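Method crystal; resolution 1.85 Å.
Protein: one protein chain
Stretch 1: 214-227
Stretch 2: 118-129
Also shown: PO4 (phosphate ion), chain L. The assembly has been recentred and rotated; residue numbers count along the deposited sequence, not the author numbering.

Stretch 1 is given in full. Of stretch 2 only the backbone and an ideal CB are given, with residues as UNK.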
# COMPACT_ATOMS: atom_id res chain seq x y z
N ASP A 214 -9.16 -3.27 -19.48
CA ASP A 214 -9.51 -4.62 -19.07
C ASP A 214 -9.67 -4.69 -17.56
O ASP A 214 -8.74 -4.40 -16.81
CB ASP A 214 -8.44 -5.61 -19.55
CG ASP A 214 -8.40 -5.74 -21.06
OD1 ASP A 214 -9.49 -5.83 -21.66
OD2 ASP A 214 -7.30 -5.68 -21.65
N TYR A 215 -10.88 -5.08 -17.12
CA TYR A 215 -11.20 -5.15 -15.71
C TYR A 215 -10.22 -6.03 -14.93
O TYR A 215 -9.77 -5.64 -13.85
CB TYR A 215 -12.63 -5.67 -15.55
CG TYR A 215 -13.03 -5.92 -14.11
CD1 TYR A 215 -13.46 -4.87 -13.29
CD2 TYR A 215 -13.02 -7.20 -13.59
CE1 TYR A 215 -13.86 -5.13 -11.98
CE2 TYR A 215 -13.39 -7.44 -12.27
CZ TYR A 215 -13.81 -6.40 -11.48
OH TYR A 215 -14.19 -6.66 -10.18
N ASP A 216 -9.86 -7.21 -15.47
CA ASP A 216 -9.01 -8.12 -14.69
C ASP A 216 -7.63 -7.52 -14.42
O ASP A 216 -7.04 -7.76 -13.35
CB ASP A 216 -8.90 -9.47 -15.40
CG ASP A 216 -10.15 -10.30 -15.26
OD1 ASP A 216 -11.03 -9.94 -14.45
OD2 ASP A 216 -10.28 -11.29 -16.01
N LEU A 217 -7.10 -6.73 -15.35
CA LEU A 217 -5.80 -6.10 -15.11
C LEU A 217 -5.93 -4.95 -14.11
O LEU A 217 -5.06 -4.77 -13.24
CB LEU A 217 -5.21 -5.61 -16.43
CG LEU A 217 -3.83 -4.93 -16.37
CD1 LEU A 217 -2.80 -5.81 -15.66
CD2 LEU A 217 -3.35 -4.59 -17.79
N ILE A 218 -6.96 -4.12 -14.25
CA ILE A 218 -7.16 -3.05 -13.27
C ILE A 218 -7.36 -3.64 -11.87
O ILE A 218 -6.82 -3.12 -10.89
CB ILE A 218 -8.36 -2.17 -13.70
CG1 ILE A 218 -8.02 -1.47 -15.03
CG2 ILE A 218 -8.68 -1.13 -12.60
CD1 ILE A 218 -9.26 -0.78 -15.68
N LYS A 219 -8.12 -4.73 -11.78
CA LYS A 219 -8.38 -5.41 -10.52
C LYS A 219 -7.09 -5.93 -9.89
O LYS A 219 -6.93 -5.90 -8.67
CB LYS A 219 -9.35 -6.57 -10.77
CG LYS A 219 -9.53 -7.52 -9.62
CD LYS A 219 -10.55 -8.61 -9.95
CE LYS A 219 -10.73 -9.54 -8.75
NZ LYS A 219 -9.49 -10.26 -8.36
N PHE A 220 -6.16 -6.41 -10.73
CA PHE A 220 -4.86 -6.78 -10.19
C PHE A 220 -4.12 -5.58 -9.61
O PHE A 220 -3.54 -5.67 -8.53
CB PHE A 220 -4.01 -7.45 -11.28
CG PHE A 220 -2.63 -7.82 -10.84
CD1 PHE A 220 -2.42 -8.93 -10.03
CD2 PHE A 220 -1.52 -7.04 -11.27
CE1 PHE A 220 -1.11 -9.28 -9.61
CE2 PHE A 220 -0.20 -7.37 -10.85
CZ PHE A 220 -0.00 -8.51 -10.04
N GLY A 221 -4.13 -4.43 -10.30
CA GLY A 221 -3.53 -3.24 -9.69
C GLY A 221 -4.25 -2.81 -8.42
O GLY A 221 -3.64 -2.36 -7.45
N TYR A 222 -5.57 -2.99 -8.39
CA TYR A 222 -6.35 -2.64 -7.22
C TYR A 222 -5.94 -3.45 -6.00
O TYR A 222 -5.88 -2.93 -4.88
CB TYR A 222 -7.84 -2.83 -7.53
CG TYR A 222 -8.74 -2.12 -6.55
CD1 TYR A 222 -8.99 -0.76 -6.68
CD2 TYR A 222 -9.32 -2.82 -5.50
CE1 TYR A 222 -9.85 -0.08 -5.75
CE2 TYR A 222 -10.18 -2.18 -4.57
CZ TYR A 222 -10.41 -0.80 -4.71
OH TYR A 222 -11.24 -0.14 -3.83
N GLU A 223 -5.66 -4.75 -6.17
CA GLU A 223 -5.32 -5.53 -4.98
C GLU A 223 -3.82 -5.70 -4.75
O GLU A 223 -3.39 -5.92 -3.62
CB GLU A 223 -6.07 -6.87 -4.99
CG GLU A 223 -7.65 -6.65 -4.97
CD GLU A 223 -8.28 -5.82 -3.75
OE1 GLU A 223 -7.64 -4.94 -3.11
OE2 GLU A 223 -9.48 -6.03 -3.43
N CYS A 224 -2.99 -5.58 -5.77
CA CYS A 224 -1.55 -5.69 -5.60
C CYS A 224 -0.89 -4.34 -5.32
O CYS A 224 0.18 -4.29 -4.69
CB CYS A 224 -0.91 -6.28 -6.87
SG CYS A 224 0.87 -6.74 -6.65
N GLY A 225 -1.51 -3.27 -5.77
CA GLY A 225 -0.94 -1.94 -5.73
C GLY A 225 -0.42 -1.54 -7.11
O GLY A 225 -0.11 -2.38 -7.95
N PHE A 226 -0.37 -0.23 -7.35
CA PHE A 226 0.23 0.36 -8.53
C PHE A 226 1.67 0.74 -8.22
O PHE A 226 2.04 0.99 -7.07
CB PHE A 226 -0.59 1.59 -9.00
CG PHE A 226 -1.90 1.23 -9.65
CD1 PHE A 226 -1.97 1.11 -11.04
CD2 PHE A 226 -3.03 0.95 -8.88
CE1 PHE A 226 -3.15 0.76 -11.67
CE2 PHE A 226 -4.23 0.58 -9.48
CZ PHE A 226 -4.30 0.47 -10.88
N GLY A 227 2.52 0.75 -9.27
CA GLY A 227 3.89 1.19 -9.00
C GLY A 227 4.70 0.15 -8.24
O GLY A 227 4.31 -1.00 -8.10
N UNK A 118 -13.81 -7.47 6.01
CA UNK A 118 -13.59 -7.95 4.65
C UNK A 118 -14.15 -6.95 3.65
O UNK A 118 -15.31 -6.53 3.77
CB UNK A 118 -14.23 -9.33 4.45
N UNK A 119 -13.35 -6.57 2.64
CA UNK A 119 -13.78 -5.59 1.64
C UNK A 119 -13.81 -6.28 0.29
O UNK A 119 -12.76 -6.41 -0.38
CB UNK A 119 -12.86 -4.37 1.61
N UNK A 120 -14.98 -6.67 -0.19
CA UNK A 120 -15.07 -7.28 -1.52
C UNK A 120 -14.64 -6.30 -2.59
O UNK A 120 -14.87 -5.08 -2.49
CB UNK A 120 -16.49 -7.77 -1.80
N UNK A 121 -14.07 -6.85 -3.64
CA UNK A 121 -13.56 -6.05 -4.75
C UNK A 121 -14.72 -5.34 -5.45
O UNK A 121 -15.80 -5.93 -5.60
CB UNK A 121 -12.79 -6.92 -5.74
N UNK A 122 -14.56 -4.08 -5.85
CA UNK A 122 -15.60 -3.43 -6.65
C UNK A 122 -15.85 -4.18 -7.95
O UNK A 122 -14.93 -4.74 -8.55
CB UNK A 122 -15.21 -1.98 -6.95
N UNK A 123 -17.11 -4.22 -8.37
CA UNK A 123 -17.47 -4.89 -9.61
C UNK A 123 -17.17 -4.05 -10.83
O UNK A 123 -17.20 -4.58 -11.94
CB UNK A 123 -18.95 -5.26 -9.60
N UNK A 124 -16.89 -2.76 -10.65
CA UNK A 124 -16.52 -1.86 -11.75
C UNK A 124 -15.59 -0.78 -11.21
O UNK A 124 -15.66 -0.41 -10.04
CB UNK A 124 -17.76 -1.24 -12.40
N UNK A 125 -14.69 -0.31 -12.07
CA UNK A 125 -13.76 0.75 -11.69
C UNK A 125 -13.98 1.96 -12.57
O UNK A 125 -14.24 1.83 -13.77
CB UNK A 125 -12.31 0.27 -11.79
N UNK A 126 -13.85 3.12 -11.96
CA UNK A 126 -13.98 4.39 -12.67
C UNK A 126 -12.93 5.35 -12.13
O UNK A 126 -11.95 5.63 -12.81
CB UNK A 126 -15.39 4.97 -12.52
N UNK A 127 -13.11 5.88 -10.92
CA UNK A 127 -12.13 6.78 -10.33
C UNK A 127 -11.42 6.08 -9.17
O UNK A 127 -12.06 5.48 -8.30
CB UNK A 127 -12.80 8.07 -9.86
N UNK A 128 -10.10 6.17 -9.16
CA UNK A 128 -9.29 5.60 -8.10
C UNK A 128 -8.50 6.72 -7.43
O UNK A 128 -8.07 7.67 -8.09
CB UNK A 128 -8.36 4.52 -8.64
N UNK A 129 -8.24 6.58 -6.14
CA UNK A 129 -7.34 7.52 -5.49
C UNK A 129 -6.40 6.74 -4.60
O UNK A 129 -6.75 5.70 -4.06
CB UNK A 129 -8.11 8.57 -4.69
P PO4 L . -13.75 -0.90 -16.10
O1 PO4 L . -12.92 -2.05 -16.64
O2 PO4 L . -12.83 0.27 -15.81
O3 PO4 L . -14.77 -0.49 -17.15
O4 PO4 L . -14.46 -1.34 -14.84

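The helix 215-224 turns one side toward the second stretch, offering the ring of Tyr-215, the branched side chain of Ile-218, the aliphatic part of Lys-219, the ring of Tyr-222 and the carboxylate of Glu-223.

Position 118 lies out of reach of the helix, which therefore sets no preference; it is Ile-118. At 119 CA-to-CB points toward stretch 1, yet nothing there lies within 5.5 Å of the ideal CB, so many side chains would fit. The residue is Leu-119, and its backbone makes the link: a water donates to Leu-119 O (3.0 Å from the water O) and to Glu-223 OE2 (2.8 Å from the water O), joining two acceptors that could not bond to each other directly.

At 120, CA-to-CB points away, and phi of -63° with psi of 149° is compatible with proline among many others; the residue is Pro-120, which makes no contact with the helix.

Position 121 is more demanding. Its ideal CB lies 4.1 Å from Glu-223 OE2, 4.5 Å from Lys-219 CE and 4.7 Å from Tyr-215 OH. The bond points sideways, but a medium-sized aliphatic chain could reach in among these groups, and a polar one might answer the carboxylate. The deposited Ile-121 takes the apolar option: its CD1 lies 3.5 Å from Lys-219 CG and 3.7 Å from Tyr-222 CD2, while also coming 3.4 Å from Glu-223 OE2. Its chi2 of 109° falls between wells.

At 122 the bond points toward the helix, with the ideal CB 5.4 Å from Tyr-222 OH. A compact apolar residue would suit the space beside that ring, and phi of -59° admits proline. Pro-122 places CD 3.6 Å from Tyr-222 CE2, and its carbonyl accepts a hydrogen bond from Tyr-215, OH to Pro-122 O at 2.6 Å. Any residue could supply that carbonyl.

Positions 123 and 124 both direct CB away, so long polar chains are well suited. They are Lys-123 and Lys-124. The backbone does the near work here, Lys-123 O lying 3.4 Å from Tyr-215 CE1.

Position 125 points toward the helix, its ideal CB 4.0 Å from Ile-218 CG2 and 5.5 Å from Tyr-215 CD1. Between the two tyrosines a large apolar group is favoured; leucine or methionine might serve, but an aromatic fills the width better. Phe-125, with chi1 m, sets CD2 3.4 Å from Ile-218 CG2 and CE1 3.5 Å from Tyr-222 CD1, over a face of that ring. Its plane is near parallel to that of Tyr-215 but slid apart, with centroids 5.3 Å apart. Phe-125 N donates to phosphate O4 at 3.0 Å.

Positions 126 and 127 are out of reach, occupied by Asn-126 and Ile-127. At 128 CB points toward stretch 1 but stands beyond 5.5 Å, so a longer apolar chain is needed to touch it. Leu-128 bridges the gap: CD2 lies 3.7 Å from Tyr-222 CE1, at the ring edge, and CD1 4.2 Å from Phe-226 CE2. Position 129, Lys-129, is again out of reach.

Stretch 2 (118-129) ILPIPKKFNILK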
# COMPACT_ATOMS: atom_id res chain seq x y z
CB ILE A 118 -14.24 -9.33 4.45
CG1 ILE A 118 -13.61 -10.35 5.41
CG2 ILE A 118 -14.16 -9.77 2.94
CD1 ILE A 118 -14.47 -11.62 5.55
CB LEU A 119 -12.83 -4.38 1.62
CG LEU A 119 -12.80 -3.64 2.97
CD1 LEU A 119 -11.75 -2.53 2.99
CD2 LEU A 119 -14.16 -3.05 3.25
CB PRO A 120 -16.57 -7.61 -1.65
CG PRO A 120 -17.06 -7.77 -0.24
CD PRO A 120 -16.26 -6.74 0.55
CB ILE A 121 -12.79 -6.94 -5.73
CG1 ILE A 121 -12.10 -6.11 -6.80
CG2 ILE A 121 -13.70 -7.94 -6.42
CD1 ILE A 121 -10.64 -6.08 -6.65
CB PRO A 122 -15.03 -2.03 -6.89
CG PRO A 122 -14.06 -1.81 -5.75
CD PRO A 122 -13.47 -3.15 -5.49
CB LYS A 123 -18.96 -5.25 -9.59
CG LYS A 123 -19.33 -6.39 -8.65
CD LYS A 123 -20.81 -6.75 -8.77
CE LYS A 123 -21.73 -5.75 -8.07
NZ LYS A 123 -21.61 -5.73 -6.58
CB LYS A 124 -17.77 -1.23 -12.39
CG LYS A 124 -18.54 -0.35 -11.42
CD LYS A 124 -19.96 -0.03 -11.91
CE LYS A 124 -20.71 0.80 -10.85
NZ LYS A 124 -22.07 1.25 -11.28
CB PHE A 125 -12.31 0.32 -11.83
CG PHE A 125 -11.97 -0.83 -10.98
CD1 PHE A 125 -11.87 -0.69 -9.60
CD2 PHE A 125 -11.74 -2.08 -11.56
CE1 PHE A 125 -11.54 -1.76 -8.81
CE2 PHE A 125 -11.42 -3.15 -10.77
CZ PHE A 125 -11.30 -2.99 -9.40
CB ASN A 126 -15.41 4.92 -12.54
CG ASN A 126 -15.57 6.30 -13.14
OD1 ASN A 126 -14.89 6.66 -14.10
ND2 ASN A 126 -16.47 7.09 -12.56
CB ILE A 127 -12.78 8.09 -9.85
CG1 ILE A 127 -13.46 8.76 -11.03
CG2 ILE A 127 -11.70 9.00 -9.27
CD1 ILE A 127 -14.19 10.04 -10.68
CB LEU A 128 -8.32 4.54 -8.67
CG LEU A 128 -9.00 3.35 -9.36
CD1 LEU A 128 -7.95 2.47 -10.05
CD2 LEU A 128 -9.83 2.55 -8.37
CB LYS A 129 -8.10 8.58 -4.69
CG LYS A 129 -8.61 8.06 -3.41
CD LYS A 129 -9.22 9.21 -2.55
CE LYS A 129 -9.66 8.68 -1.19
NZ LYS A 129 -10.34 9.70 -0.32
O HOH W 1 -11.52 -4.49 -2.27
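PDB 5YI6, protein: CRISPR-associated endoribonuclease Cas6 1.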